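Local coordinates for protein tryptophan halogenase (Shewanella frigidimarina, PDB 2PYX) that probably acts as a flavin-dependent halogenase of the tryptophan halogenase family, with an FAD-binding fold and a predicted monooxygenase-type activity, at residues G61-M66 / P359-A364. Numbering follows the deposited sequence. Where two conformers were deposited one is given.
Sequences GTWPSM and PLEASA
Trp63 sets the edge of its indole against the backbone of Glu361 and Ala362. Trp63 NE1 donates to Glu361 O at 2.7 Å, with an N-H...O angle of 166°. The acceptor lies in the ring plane, while the donor is tilted out of the carbonyl plane. In the conformer described, this short, nearly straight bond holds the indole edge-on to the chain. Trp63 CD1 lies 3.3 Å from Ala362 O, so the pyrrole edge faces two successive carbonyls. Trp63 CG sits beside its own backbone N (chi1 -82°), which brings the indole across to the other segment.

Glu361 OE1 approaches Trp63 CZ2 to 3.6 Å, with the carboxylate plane turned 45° from the indole. OE2 faces other partners and is hydrogen-bonded to His411 and His111. Glu361 is predicted to bind L-tryptophan, and the contact places Trp63 beside it.

The packing is tight along this pyrrole edge and looser beside Gly61. There Ala362 CB is 3.9 Å from Gly61 O, and a water sits between the segments. The water oxygen lies 2.6 Å from Ala362 O and farther from Gly61 O.

A type II beta turn from Pro359 to Ala362 presents the Glu361 carbonyl just before helix 363-377. Segment 61-66 runs from strand 60-61 into helix 65-73. Lys89, the predicted catalytic lysine on strand 87-95, touches Ala362 and bonds to Thr62 O. Phe113 and Phe460 meet the Trp63 ring, and helix 383-413 packs on Glu361.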
loop_
_atom_site.group_PDB
_atom_site.type_symbol
_atom_site.label_atom_id
_atom_site.label_comp_id
_atom_site.label_asym_id
_atom_site.label_seq_id
_atom_site.Cartn_x
_atom_site.Cartn_y
_atom_site.Cartn_z
ATOM N N GLY A 61 0.162 -5.919 -3.514
ATOM C CA GLY A 61 0.872 -5.909 -2.252
ATOM C C GLY A 61 0.187 -5.088 -1.164
ATOM O O GLY A 61 -0.591 -4.149 -1.419
ATOM N N THR A 62 0.547 -5.414 0.074
ATOM C CA THR A 62 0.067 -4.709 1.258
ATOM C C THR A 62 1.211 -4.239 2.123
ATOM O O THR A 62 2.372 -4.556 1.886
ATOM C CB THR A 62 -0.858 -5.577 2.128
ATOM O OG1 THR A 62 -0.103 -6.353 3.057
ATOM C CG2 THR A 62 -1.698 -6.477 1.313
ATOM N N TRP A 63 0.843 -3.455 3.127
ATOM C CA TRP A 63 1.752 -3.038 4.194
ATOM C C TRP A 63 1.472 -3.966 5.392
ATOM O O TRP A 63 0.504 -4.727 5.394
ATOM C CB TRP A 63 1.616 -1.512 4.522
ATOM C CG TRP A 63 2.417 -0.657 3.554
ATOM C CD1 TRP A 63 2.142 -0.455 2.228
ATOM C CD2 TRP A 63 3.645 0.047 3.816
ATOM N NE1 TRP A 63 3.109 0.341 1.662
ATOM C CE2 TRP A 63 4.037 0.667 2.611
ATOM C CE3 TRP A 63 4.440 0.229 4.949
ATOM C CZ2 TRP A 63 5.211 1.404 2.503
ATOM C CZ3 TRP A 63 5.568 0.989 4.847
ATOM C CH2 TRP A 63 5.948 1.572 3.651
ATOM N N PRO A 64 2.321 -3.886 6.412
ATOM C CA PRO A 64 2.084 -4.698 7.595
ATOM C C PRO A 64 0.796 -4.410 8.333
ATOM O O PRO A 64 0.347 -5.264 9.093
ATOM C CB PRO A 64 3.286 -4.377 8.473
ATOM C CG PRO A 64 4.378 -3.956 7.522
ATOM C CD PRO A 64 3.627 -3.200 6.446
ATOM N N SER A 65 0.215 -3.238 8.103
ATOM C CA SER A 65 -1.096 -2.898 8.641
ATOM C C SER A 65 -2.151 -3.963 8.334
ATOM O O SER A 65 -3.088 -4.167 9.129
ATOM C CB SER A 65 -1.532 -1.557 8.070
ATOM O OG SER A 65 -1.413 -1.556 6.655
HETATM N N MSE A 66 -1.980 -4.688 7.225
HETATM C CA MSE A 66 -2.982 -5.645 6.800
HETATM C C MSE A 66 -3.104 -6.782 7.804
HETATM O O MSE A 66 -4.180 -7.352 7.964
HETATM C CB MSE A 66 -2.662 -6.192 5.426
HETATM C CG MSE A 66 -3.783 -7.024 4.824
HETATM SE SE MSE A 66 -5.530 -6.145 4.680
HETATM C CE MSE A 66 -5.123 -5.006 3.186
ATOM N N PRO A 359 1.424 2.056 -8.352
ATOM C CA PRO A 359 1.584 1.239 -7.148
ATOM C C PRO A 359 2.991 1.196 -6.566
ATOM O O PRO A 359 3.351 0.237 -5.870
ATOM C CB PRO A 359 1.163 -0.152 -7.637
ATOM C CG PRO A 359 1.514 -0.142 -9.052
ATOM C CD PRO A 359 1.246 1.225 -9.562
ATOM N N LEU A 360 3.777 2.252 -6.800
ATOM C CA LEU A 360 5.088 2.378 -6.199
ATOM C C LEU A 360 4.826 2.569 -4.714
ATOM O O LEU A 360 4.104 3.480 -4.308
ATOM C CB LEU A 360 5.818 3.594 -6.748
ATOM C CG LEU A 360 7.251 3.900 -6.318
ATOM C CD1 LEU A 360 8.138 2.753 -6.644
ATOM C CD2 LEU A 360 7.780 5.139 -6.998
ATOM N N GLU A 361 5.427 1.725 -3.919
ATOM C CA GLU A 361 5.248 1.678 -2.475
ATOM C C GLU A 361 3.844 1.238 -2.039
ATOM O O GLU A 361 3.513 1.378 -0.843
ATOM C CB GLU A 361 5.667 2.968 -1.772
ATOM C CG GLU A 361 7.141 3.271 -1.943
ATOM C CD GLU A 361 8.054 2.378 -1.126
ATOM O OE1 GLU A 361 7.551 1.598 -0.282
ATOM O OE2 GLU A 361 9.273 2.463 -1.335
ATOM N N ALA A 362 3.031 0.716 -2.956
ATOM C CA ALA A 362 1.802 0.017 -2.603
ATOM C C ALA A 362 0.904 0.842 -1.664
ATOM O O ALA A 362 0.526 0.403 -0.572
ATOM C CB ALA A 362 2.136 -1.391 -2.026
ATOM N N SER A 363 0.515 2.021 -2.101
ATOM C CA SER A 363 -0.307 2.882 -1.270
ATOM C C SER A 363 -1.768 2.516 -1.291
ATOM O O SER A 363 -2.514 2.910 -0.400
ATOM C CB SER A 363 -0.124 4.361 -1.642
ATOM O OG SER A 363 -0.554 4.628 -2.954
ATOM N N ALA A 364 -2.202 1.725 -2.259
ATOM C CA ALA A 364 -3.658 1.593 -2.492
ATOM C C ALA A 364 -4.402 0.912 -1.339
ATOM O O ALA A 364 -5.380 1.474 -0.809
ATOM C CB ALA A 364 -3.946 0.905 -3.797
HETATM O O HOH W 1 -1.090 -1.443 0.330
#